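Local coordinates for MobB protein homolog (Geobacillus stearothermophilus, PDB 1XJC), which is of unknown function but, as a MobB homologue with a P-loop NTPase fold, probably binds a nucleotide and takes part in molybdenum cofactor biosynthesis, at residues N5-V10 with L97-V102; E22-A27 with W160-V165; R117-W122 with P139-L144; I131-A136 with P147-A152. All coordinates share one frame; numbering follows the deposited sequence.

Interaction 1. Residues N5-V10 with L97-V102; sequences NVWQVV and LDLVLV
Asn5 meets the 97-102 segment just before strand 6-10 begins: its CB rests 3.2 Å from Asp98 O, and its carbonyl O takes a hydrogen bond from Val100 N at 3.0 Å. The side-chain amide turns elsewhere, with OD1 in plane at the edge of the Trp7 ring and accepting a weak bond from NE1, while ND2 donates to Val165 O of helix 154-166. Val6 lies beside Val100, both pointing the same way. Its CG1, anti to the backbone N (chi1 -178°), goes on to touch Val102 CG2 at 3.7 Å. Trp7 is held through both its backbone N and its O, the N donating to Val100 O at 2.8 Å and the O accepting from Val102 N at 2.7 Å. On the other face of the sheet Trp7 CB packs on Leu101 CD2 at 3.9 Å, and the ring's CD1 lies obliquely against Leu99 CD1 at 4.0 Å. Gln8 sets CG alongside Val102 CB, 3.8 Å away. Val9 N then closes the ladder on Val102 O, and its side chain touches Lys17 of a probable Walker A loop. This is an interior pair of the parallel sheet, with helix 17-30 over Val9 and Leu101 and helix 85-92 over Val100 and Val102. The hydrogen bonds across the pair are all main-chain and fix the register, while mostly apolar side chains pack beside them.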
# COMPACT_ATOMS: atom_id res chain seq x y z
N ASN A 5 3.82 -10.62 -4.04
CA ASN A 5 3.07 -9.64 -4.81
C ASN A 5 2.94 -8.42 -3.89
O ASN A 5 1.98 -8.30 -3.13
CB ASN A 5 1.69 -10.21 -5.15
CG ASN A 5 1.17 -9.69 -6.45
OD1 ASN A 5 1.32 -8.51 -6.76
ND2 ASN A 5 0.52 -10.56 -7.23
N VAL A 6 3.90 -7.51 -3.98
CA VAL A 6 3.93 -6.31 -3.14
C VAL A 6 3.44 -5.07 -3.88
O VAL A 6 3.91 -4.79 -4.97
CB VAL A 6 5.37 -6.00 -2.66
CG1 VAL A 6 5.37 -4.77 -1.74
CG2 VAL A 6 5.95 -7.24 -1.96
N TRP A 7 2.52 -4.33 -3.28
CA TRP A 7 2.01 -3.10 -3.88
C TRP A 7 2.09 -1.96 -2.87
O TRP A 7 1.86 -2.17 -1.69
CB TRP A 7 0.55 -3.25 -4.33
CG TRP A 7 0.40 -3.99 -5.63
CD1 TRP A 7 0.60 -5.32 -5.85
CD2 TRP A 7 0.03 -3.42 -6.90
NE1 TRP A 7 0.38 -5.62 -7.18
CE2 TRP A 7 0.03 -4.47 -7.84
CE3 TRP A 7 -0.30 -2.12 -7.32
CZ2 TRP A 7 -0.29 -4.26 -9.19
CZ3 TRP A 7 -0.61 -1.91 -8.66
CH2 TRP A 7 -0.61 -2.98 -9.59
N GLN A 8 2.40 -0.76 -3.34
CA GLN A 8 2.50 0.37 -2.45
C GLN A 8 1.37 1.38 -2.62
O GLN A 8 0.81 1.57 -3.71
CB GLN A 8 3.82 1.09 -2.67
CG GLN A 8 5.03 0.35 -2.18
CD GLN A 8 6.31 1.07 -2.52
OE1 GLN A 8 6.63 2.11 -1.92
NE2 GLN A 8 7.04 0.55 -3.50
N VAL A 9 1.05 2.03 -1.51
CA VAL A 9 0.03 3.06 -1.49
C VAL A 9 0.78 4.28 -0.96
O VAL A 9 1.26 4.27 0.18
CB VAL A 9 -1.14 2.68 -0.55
CG1 VAL A 9 -2.07 3.90 -0.35
CG2 VAL A 9 -1.92 1.49 -1.14
N VAL A 10 0.92 5.30 -1.80
CA VAL A 10 1.65 6.51 -1.39
C VAL A 10 0.80 7.77 -1.49
O VAL A 10 -0.07 7.89 -2.37
CB VAL A 10 2.93 6.70 -2.24
CG1 VAL A 10 3.86 5.50 -2.05
CG2 VAL A 10 2.57 6.85 -3.73
N LEU A 97 2.23 -15.28 1.78
CA LEU A 97 1.25 -14.24 1.50
C LEU A 97 0.97 -14.10 -0.00
O LEU A 97 1.88 -14.26 -0.83
CB LEU A 97 1.72 -12.91 2.08
CG LEU A 97 1.93 -12.93 3.60
CD1 LEU A 97 2.45 -11.57 4.08
CD2 LEU A 97 0.62 -13.28 4.30
N ASP A 98 -0.28 -13.82 -0.34
CA ASP A 98 -0.68 -13.62 -1.73
C ASP A 98 -0.54 -12.15 -2.13
O ASP A 98 -0.40 -11.83 -3.31
CB ASP A 98 -2.15 -14.02 -1.94
CG ASP A 98 -2.41 -15.49 -1.61
OD1 ASP A 98 -1.82 -16.35 -2.30
OD2 ASP A 98 -3.18 -15.76 -0.66
N LEU A 99 -0.59 -11.27 -1.14
CA LEU A 99 -0.54 -9.84 -1.38
C LEU A 99 -0.03 -9.10 -0.16
O LEU A 99 -0.44 -9.40 0.97
CB LEU A 99 -1.95 -9.32 -1.71
CG LEU A 99 -2.14 -7.79 -1.81
CD1 LEU A 99 -1.41 -7.28 -3.07
CD2 LEU A 99 -3.63 -7.41 -1.86
N VAL A 100 0.85 -8.14 -0.39
CA VAL A 100 1.38 -7.30 0.68
C VAL A 100 1.15 -5.86 0.25
O VAL A 100 1.63 -5.43 -0.81
CB VAL A 100 2.92 -7.51 0.91
CG1 VAL A 100 3.39 -6.60 2.06
CG2 VAL A 100 3.20 -8.97 1.25
N LEU A 101 0.38 -5.13 1.05
CA LEU A 101 0.11 -3.73 0.75
C LEU A 101 0.98 -2.90 1.66
O LEU A 101 0.91 -3.01 2.90
CB LEU A 101 -1.37 -3.40 0.98
CG LEU A 101 -2.27 -4.16 0.01
CD1 LEU A 101 -3.73 -3.95 0.39
CD2 LEU A 101 -2.01 -3.67 -1.44
N VAL A 102 1.78 -2.05 1.04
CA VAL A 102 2.71 -1.19 1.74
C VAL A 102 2.32 0.27 1.64
O VAL A 102 2.20 0.81 0.53
CB VAL A 102 4.13 -1.36 1.14
CG1 VAL A 102 5.09 -0.38 1.78
CG2 VAL A 102 4.60 -2.81 1.31

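Interaction 2. Residues E22-A27 with W160-V165; sequences EKWVAA and WLMNEV
Leu161 lies over one face of the Trp24 indole, with CD1 above the six-membered ring, 3.9 Å from its centroid and 9° off the normal. Leu161 CB sits over the same ring system, 3.8 Å from Trp24 CZ2, and the two side chains cross at about a right angle. In Trp24 itself, chi1 (-162°) sets CG anti to the backbone N, on the side of helix 154-166. Met162, a selenomethionine, works at the edge instead. The bend at chi2 brings SE to the edge, in the ring plane and 3.8 Å from Trp24 NE1, in a Met-aromatic contact; NE1 is buried here with no hydrogen-bonding partner in the model. A second bend at chi3 turns CE to within 3.6 Å of Ala27 O. The helix that follows the probable P-loop and the C-terminal helix here pack on one side of the parallel sheet, and the axes of segments 22-27 and 160-165 come within 10.8 Å, at 57°. Trp24 also touches Leu99 and Leu101 of strand 99-103, so the indole is wedged between the helix pair and the strands. Val165 reaches another part of the indole edge, its CG2 3.7 Å from Trp24 CZ2. An alanine in place of Trp24 would probably open a gap between the helices, stripping Leu161, Met162 and Val165 of the surface they share.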
# COMPACT_ATOMS: atom_id res chain seq x y z
N GLU A 22 -7.95 0.28 3.59
CA GLU A 22 -9.04 -0.47 4.20
C GLU A 22 -9.88 -1.25 3.22
O GLU A 22 -10.15 -2.44 3.42
CB GLU A 22 -9.93 0.48 5.02
CG GLU A 22 -9.45 0.59 6.47
CD GLU A 22 -10.26 1.57 7.31
OE1 GLU A 22 -11.50 1.65 7.15
OE2 GLU A 22 -9.63 2.25 8.16
N LYS A 23 -10.29 -0.59 2.14
CA LYS A 23 -11.13 -1.25 1.16
C LYS A 23 -10.38 -2.31 0.38
O LYS A 23 -10.94 -3.36 0.07
CB LYS A 23 -11.71 -0.21 0.19
CG LYS A 23 -12.73 0.70 0.86
CD LYS A 23 -13.22 1.76 -0.11
CE LYS A 23 -14.16 2.72 0.59
NZ LYS A 23 -15.31 1.97 1.18
N TRP A 24 -9.11 -2.05 0.07
CA TRP A 24 -8.32 -3.00 -0.70
C TRP A 24 -8.07 -4.24 0.17
O TRP A 24 -8.25 -5.36 -0.30
CB TRP A 24 -6.99 -2.36 -1.12
CG TRP A 24 -6.29 -3.06 -2.25
CD1 TRP A 24 -6.61 -4.27 -2.80
CD2 TRP A 24 -5.16 -2.58 -2.98
NE1 TRP A 24 -5.75 -4.57 -3.83
CE2 TRP A 24 -4.85 -3.54 -3.96
CE3 TRP A 24 -4.38 -1.41 -2.90
CZ2 TRP A 24 -3.79 -3.38 -4.86
CZ3 TRP A 24 -3.32 -1.25 -3.80
CH2 TRP A 24 -3.03 -2.23 -4.76
N VAL A 25 -7.64 -4.05 1.42
CA VAL A 25 -7.42 -5.19 2.31
C VAL A 25 -8.71 -6.02 2.44
O VAL A 25 -8.67 -7.25 2.33
CB VAL A 25 -6.94 -4.74 3.74
CG1 VAL A 25 -7.09 -5.89 4.72
CG2 VAL A 25 -5.48 -4.28 3.71
N ALA A 26 -9.85 -5.36 2.65
CA ALA A 26 -11.13 -6.06 2.80
C ALA A 26 -11.51 -6.90 1.57
O ALA A 26 -11.98 -8.04 1.71
CB ALA A 26 -12.28 -5.03 3.11
N ALA A 27 -11.30 -6.37 0.37
CA ALA A 27 -11.64 -7.11 -0.84
C ALA A 27 -10.71 -8.31 -0.93
O ALA A 27 -11.14 -9.42 -1.26
CB ALA A 27 -11.48 -6.22 -2.09
N TRP A 160 -10.61 -2.99 -10.20
CA TRP A 160 -9.51 -2.76 -11.14
C TRP A 160 -8.17 -3.19 -10.52
O TRP A 160 -7.34 -3.89 -11.15
CB TRP A 160 -9.44 -1.29 -11.52
CG TRP A 160 -8.43 -0.99 -12.59
CD1 TRP A 160 -8.61 -1.08 -13.94
CD2 TRP A 160 -7.06 -0.61 -12.38
NE1 TRP A 160 -7.43 -0.78 -14.59
CE2 TRP A 160 -6.47 -0.49 -13.66
CE3 TRP A 160 -6.28 -0.37 -11.25
CZ2 TRP A 160 -5.13 -0.14 -13.83
CZ3 TRP A 160 -4.95 -0.01 -11.42
CH2 TRP A 160 -4.39 0.10 -12.70
N LEU A 161 -7.94 -2.76 -9.28
CA LEU A 161 -6.70 -3.10 -8.59
C LEU A 161 -6.59 -4.60 -8.35
O LEU A 161 -5.53 -5.18 -8.58
CB LEU A 161 -6.60 -2.34 -7.26
CG LEU A 161 -6.36 -0.84 -7.39
CD1 LEU A 161 -6.50 -0.15 -6.03
CD2 LEU A 161 -4.97 -0.61 -7.97
N MSE A 162 -7.67 -5.23 -7.90
CA MSE A 162 -7.65 -6.67 -7.66
C MSE A 162 -7.25 -7.40 -8.96
O MSE A 162 -6.46 -8.35 -8.95
CB MSE A 162 -9.02 -7.14 -7.16
CG MSE A 162 -9.36 -6.62 -5.75
SE MSE A 162 -8.17 -7.38 -4.39
CE MSE A 162 -9.09 -9.08 -4.14
N ASN A 163 -7.79 -6.93 -10.08
CA ASN A 163 -7.46 -7.55 -11.35
C ASN A 163 -5.97 -7.34 -11.66
O ASN A 163 -5.31 -8.25 -12.17
CB ASN A 163 -8.31 -6.97 -12.49
CG ASN A 163 -7.99 -7.60 -13.84
OD1 ASN A 163 -8.16 -8.81 -14.03
ND2 ASN A 163 -7.51 -6.79 -14.77
N GLU A 164 -5.45 -6.15 -11.35
CA GLU A 164 -4.04 -5.86 -11.60
C GLU A 164 -3.16 -6.81 -10.79
O GLU A 164 -2.14 -7.30 -11.29
CB GLU A 164 -3.68 -4.41 -11.26
CG GLU A 164 -4.19 -3.39 -12.27
CD GLU A 164 -3.74 -3.71 -13.69
OE1 GLU A 164 -2.52 -3.66 -13.96
OE2 GLU A 164 -4.60 -4.01 -14.54
N VAL A 165 -3.55 -7.07 -9.54
CA VAL A 165 -2.79 -7.98 -8.70
C VAL A 165 -2.88 -9.41 -9.28
O VAL A 165 -1.87 -10.11 -9.38
CB VAL A 165 -3.35 -8.03 -7.25
CG1 VAL A 165 -2.60 -9.11 -6.45
CG2 VAL A 165 -3.22 -6.65 -6.58

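Interaction 3. Residues R117-W122 with P139-L144; sequences RSEEDW and PLEGPL
Trp122 meets Leu140 and Leu144 in turn from CB to the tip of its ring. CB lies 4.0 Å from Leu140 CD2. At CG, 3.9 Å from Leu140 CD1, the indole begins, and that methyl sits over the face of the five-membered ring, 13° off the normal, in a CH-pi contact. NE1 comes next, meeting Leu144 CD2 in a tight 3.3 Å approach. The same methyl lies against CE2 and, at 3.4 Å, CZ2, obliquely to the ring, the two side chains pointing tip to tip, and the far end of the indole goes on to pack against Ile131 and Val134. All this happens at the first turn of helix 119-125, which follows strand 112-116. Ser118 is the N-cap, its OG accepting from Asp121 N at 3.2 Å. Just ahead of it Arg117 grips Asp121 side-on, NE to OD2 in a salt bridge and NH2 to OD1, and Asp121 OD2 takes a further bond from Arg117 N, so the start of the helix is tied by side chains. Glu119 supplies the polar link to the 139-144 loop. The bend at chi2 (53°) swings CD toward the loop, and OE1 accepts from Glu141 N at 3.0 Å, the donor standing 45° out of the carboxylate plane. An alanine at Glu119 would probably leave Glu141 N without its acceptor, and Leu140 CB and CD2 without their contact with OE1. The Glu141 carboxylate stays near, its OE1 4.7 Å from Glu119 OE1, a like-charge pair that may mildly disfavour the arrangement.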
# COMPACT_ATOMS: atom_id res chain seq x y z
N ARG A 117 -4.37 14.91 -3.24
CA ARG A 117 -5.45 15.81 -2.86
C ARG A 117 -5.56 16.95 -3.87
O ARG A 117 -6.62 17.56 -4.03
CB ARG A 117 -5.18 16.43 -1.49
CG ARG A 117 -4.90 15.41 -0.39
CD ARG A 117 -4.23 16.09 0.81
NE ARG A 117 -2.95 16.69 0.44
CZ ARG A 117 -2.07 17.18 1.30
NH1 ARG A 117 -2.31 17.15 2.62
NH2 ARG A 117 -0.93 17.71 0.86
N SER A 118 -4.47 17.19 -4.59
CA SER A 118 -4.42 18.32 -5.51
C SER A 118 -3.38 18.16 -6.61
O SER A 118 -2.58 17.23 -6.61
CB SER A 118 -4.06 19.56 -4.71
OG SER A 118 -2.81 19.34 -4.07
N GLU A 119 -3.39 19.12 -7.53
CA GLU A 119 -2.43 19.13 -8.62
C GLU A 119 -1.05 19.32 -7.99
O GLU A 119 -0.07 18.75 -8.46
CB GLU A 119 -2.75 20.27 -9.59
CG GLU A 119 -1.72 20.49 -10.69
CD GLU A 119 -1.40 19.23 -11.47
OE1 GLU A 119 -2.33 18.46 -11.79
OE2 GLU A 119 -0.20 19.02 -11.79
N GLU A 120 -0.99 20.10 -6.91
CA GLU A 120 0.27 20.35 -6.20
C GLU A 120 0.86 19.05 -5.62
O GLU A 120 2.07 18.83 -5.70
CB GLU A 120 0.05 21.37 -5.08
CG GLU A 120 1.29 21.64 -4.24
CD GLU A 120 1.08 22.73 -3.19
OE1 GLU A 120 0.76 23.88 -3.57
OE2 GLU A 120 1.24 22.44 -1.98
N ASP A 121 0.01 18.21 -5.02
CA ASP A 121 0.49 16.93 -4.49
C ASP A 121 1.06 16.10 -5.64
O ASP A 121 2.10 15.47 -5.51
CB ASP A 121 -0.66 16.10 -3.90
CG ASP A 121 -1.01 16.47 -2.47
OD1 ASP A 121 -0.41 17.39 -1.90
OD2 ASP A 121 -1.91 15.81 -1.91
N TRP A 122 0.33 16.08 -6.76
CA TRP A 122 0.73 15.30 -7.93
C TRP A 122 2.05 15.76 -8.52
O TRP A 122 2.84 14.94 -9.00
CB TRP A 122 -0.36 15.36 -9.00
CG TRP A 122 -0.02 14.63 -10.28
CD1 TRP A 122 -0.02 15.15 -11.55
CD2 TRP A 122 0.36 13.26 -10.41
NE1 TRP A 122 0.35 14.19 -12.45
CE2 TRP A 122 0.59 13.02 -11.79
CE3 TRP A 122 0.55 12.20 -9.49
CZ2 TRP A 122 1.00 11.76 -12.27
CZ3 TRP A 122 0.96 10.95 -9.98
CH2 TRP A 122 1.17 10.74 -11.36
N PRO A 139 -9.70 16.39 -10.57
CA PRO A 139 -9.04 16.04 -11.83
C PRO A 139 -7.66 16.70 -11.91
O PRO A 139 -7.44 17.74 -11.28
CB PRO A 139 -10.00 16.57 -12.89
CG PRO A 139 -10.59 17.78 -12.21
CD PRO A 139 -10.86 17.27 -10.81
N LEU A 140 -6.74 16.11 -12.66
CA LEU A 140 -5.38 16.64 -12.77
C LEU A 140 -5.09 17.28 -14.12
O LEU A 140 -5.66 16.90 -15.13
CB LEU A 140 -4.36 15.53 -12.49
CG LEU A 140 -4.52 14.85 -11.13
CD1 LEU A 140 -3.67 13.59 -11.06
CD2 LEU A 140 -4.15 15.84 -10.04
N GLU A 141 -4.18 18.25 -14.14
CA GLU A 141 -3.81 18.94 -15.38
C GLU A 141 -2.75 18.19 -16.16
O GLU A 141 -2.12 17.26 -15.66
CB GLU A 141 -3.27 20.33 -15.08
CG GLU A 141 -4.26 21.30 -14.47
CD GLU A 141 -3.66 22.67 -14.28
OE1 GLU A 141 -2.65 22.78 -13.54
OE2 GLU A 141 -4.18 23.64 -14.89
N GLY A 142 -2.54 18.64 -17.40
CA GLY A 142 -1.53 18.05 -18.26
C GLY A 142 -1.80 16.62 -18.67
O GLY A 142 -2.85 16.05 -18.34
N PRO A 143 -0.87 16.00 -19.41
CA PRO A 143 -1.05 14.61 -19.84
C PRO A 143 -0.85 13.68 -18.65
O PRO A 143 -0.18 14.04 -17.69
CB PRO A 143 0.04 14.43 -20.90
CG PRO A 143 0.32 15.83 -21.37
CD PRO A 143 0.29 16.61 -20.09
N LEU A 144 -1.44 12.49 -18.72
CA LEU A 144 -1.29 11.53 -17.63
C LEU A 144 -1.15 10.14 -18.24
O LEU A 144 -2.01 9.69 -18.99
CB LEU A 144 -2.51 11.58 -16.70
CG LEU A 144 -2.28 11.30 -15.21
CD1 LEU A 144 -1.58 9.96 -15.02
CD2 LEU A 144 -1.45 12.41 -14.61

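Interaction 4. Residues I131-A136 with P147-A152; sequences IRAVIA and PVFSLA
Val134 and Val148 stand next to each other on one face of the sheet, with Val134 CB 4.2 Å from Val148 CG2. Ile135 and Phe149 form the next pair on the opposite side, where Ile135 CG1 approaches Phe149 CB to 4.4 Å. The Phe149 ring, its CG anti to the carbonyl carbon (chi1 -57°), leans back along the sheet and turns an edge to Ala133, CE2 lying 4.3 Å from Ala133 CB. Ile135 sends its other branch forward: CG2, anti to the backbone N, touches Leu151 CA at 3.4 Å and Leu151 CD1 at 3.7 Å. These pairs decorate a parallel ladder in which 148-150 is an edge strand of the sheet. Its rungs run from Val134 N to Pro147 O, Phe149 N to Val134 O (2.9 Å), and Ala136 N to Phe149 O. The last bond, Leu151 N to Ala136 O, is longer at 3.2 Å, with the donor tilted 34° from the carbonyl plane. There Ser150 OG accepts from Ala152 N in an ST turn. At the other end the Pro147 ring bears on the Arg132 carbonyl, CD 3.5 Å from Arg132 O, and Trp160 of helix 154-166 packs on both Pro147 and the Phe149 ring.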
# COMPACT_ATOMS: atom_id res chain seq x y z
N ILE A 131 4.57 3.88 -10.93
CA ILE A 131 3.20 4.30 -10.62
C ILE A 131 2.23 3.58 -11.56
O ILE A 131 2.40 3.63 -12.78
CB ILE A 131 3.02 5.84 -10.82
CG1 ILE A 131 3.84 6.59 -9.78
CG2 ILE A 131 1.52 6.24 -10.68
CD1 ILE A 131 3.92 8.10 -10.06
N ARG A 132 1.22 2.91 -11.02
CA ARG A 132 0.25 2.20 -11.86
C ARG A 132 -1.10 2.91 -11.96
O ARG A 132 -1.85 2.70 -12.92
CB ARG A 132 0.03 0.78 -11.34
CG ARG A 132 1.30 -0.08 -11.25
CD ARG A 132 1.99 -0.16 -12.62
NE ARG A 132 3.20 -0.98 -12.59
CZ ARG A 132 3.20 -2.32 -12.59
NH1 ARG A 132 2.05 -2.97 -12.62
NH2 ARG A 132 4.35 -2.99 -12.55
N ALA A 133 -1.43 3.72 -10.97
CA ALA A 133 -2.71 4.42 -10.96
C ALA A 133 -2.66 5.54 -9.97
O ALA A 133 -1.81 5.55 -9.07
CB ALA A 133 -3.86 3.47 -10.59
N VAL A 134 -3.59 6.48 -10.15
CA VAL A 134 -3.73 7.65 -9.30
C VAL A 134 -5.18 7.72 -8.85
O VAL A 134 -6.09 7.48 -9.66
CB VAL A 134 -3.44 8.97 -10.07
CG1 VAL A 134 -3.58 10.19 -9.12
CG2 VAL A 134 -2.03 8.92 -10.70
N ILE A 135 -5.40 8.00 -7.57
CA ILE A 135 -6.75 8.16 -7.04
C ILE A 135 -6.69 9.57 -6.46
O ILE A 135 -5.84 9.87 -5.62
CB ILE A 135 -7.06 7.09 -5.97
CG1 ILE A 135 -7.05 5.70 -6.62
CG2 ILE A 135 -8.41 7.39 -5.31
CD1 ILE A 135 -7.27 4.51 -5.65
N ALA A 136 -7.58 10.44 -6.91
CA ALA A 136 -7.52 11.84 -6.50
C ALA A 136 -8.80 12.49 -6.02
O ALA A 136 -9.89 11.97 -6.24
CB ALA A 136 -6.97 12.66 -7.67
N PRO A 147 -4.12 5.59 -15.35
CA PRO A 147 -5.54 5.85 -15.13
C PRO A 147 -5.70 6.65 -13.84
O PRO A 147 -4.92 6.49 -12.89
CB PRO A 147 -6.14 4.44 -15.03
CG PRO A 147 -5.00 3.58 -14.60
CD PRO A 147 -3.83 4.14 -15.38
N VAL A 148 -6.70 7.53 -13.82
CA VAL A 148 -6.97 8.36 -12.65
C VAL A 148 -8.42 8.07 -12.25
O VAL A 148 -9.32 8.07 -13.11
CB VAL A 148 -6.84 9.88 -12.96
CG1 VAL A 148 -7.12 10.70 -11.69
CG2 VAL A 148 -5.44 10.18 -13.52
N PHE A 149 -8.63 7.82 -10.96
CA PHE A 149 -9.97 7.55 -10.44
C PHE A 149 -10.27 8.56 -9.33
O PHE A 149 -9.37 9.15 -8.72
CB PHE A 149 -10.07 6.15 -9.79
CG PHE A 149 -9.70 4.99 -10.70
CD1 PHE A 149 -10.68 4.30 -11.42
CD2 PHE A 149 -8.37 4.53 -10.76
CE1 PHE A 149 -10.35 3.19 -12.20
CE2 PHE A 149 -8.03 3.42 -11.53
CZ PHE A 149 -9.01 2.74 -12.25
N SER A 150 -11.55 8.74 -9.05
CA SER A 150 -11.96 9.59 -7.96
C SER A 150 -11.88 8.71 -6.72
O SER A 150 -12.18 7.50 -6.78
CB SER A 150 -13.41 10.05 -8.15
OG SER A 150 -13.98 10.41 -6.90
N LEU A 151 -11.47 9.30 -5.60
CA LEU A 151 -11.39 8.57 -4.33
C LEU A 151 -12.77 7.99 -3.95
O LEU A 151 -12.88 6.96 -3.26
CB LEU A 151 -10.90 9.53 -3.23
CG LEU A 151 -10.78 8.91 -1.84
CD1 LEU A 151 -9.70 7.80 -1.90
CD2 LEU A 151 -10.42 10.01 -0.81
N ALA A 152 -13.83 8.63 -4.43
CA ALA A 152 -15.19 8.15 -4.13
C ALA A 152 -15.59 6.95 -4.99
O ALA A 152 -16.54 6.24 -4.67
CB ALA A 152 -16.20 9.29 -4.35

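Starting from the N terminus, strand 6-10 is joined by 97-102 in interaction 1, closing the first long loop. Helix 17-30 has by then opened interaction 2, which closes only at 160-165, near the C terminus, so these two cross. They also touch: Trp24 packs on Trp7 and Leu101, joining helix 17-30 to the strands. Interactions 3 and 4 both begin after interaction 1 has closed and lie wholly within the span of interaction 2. They cross: 131-136 opens interaction 4 before interaction 3 closes at 139-144, and interaction 4 closes later, at 147-152. Leu140 packs on Val134 between them, Trp7 against Arg132 joins interactions 1 and 4, and Trp160 on Ala133 ties in the C-terminal helix.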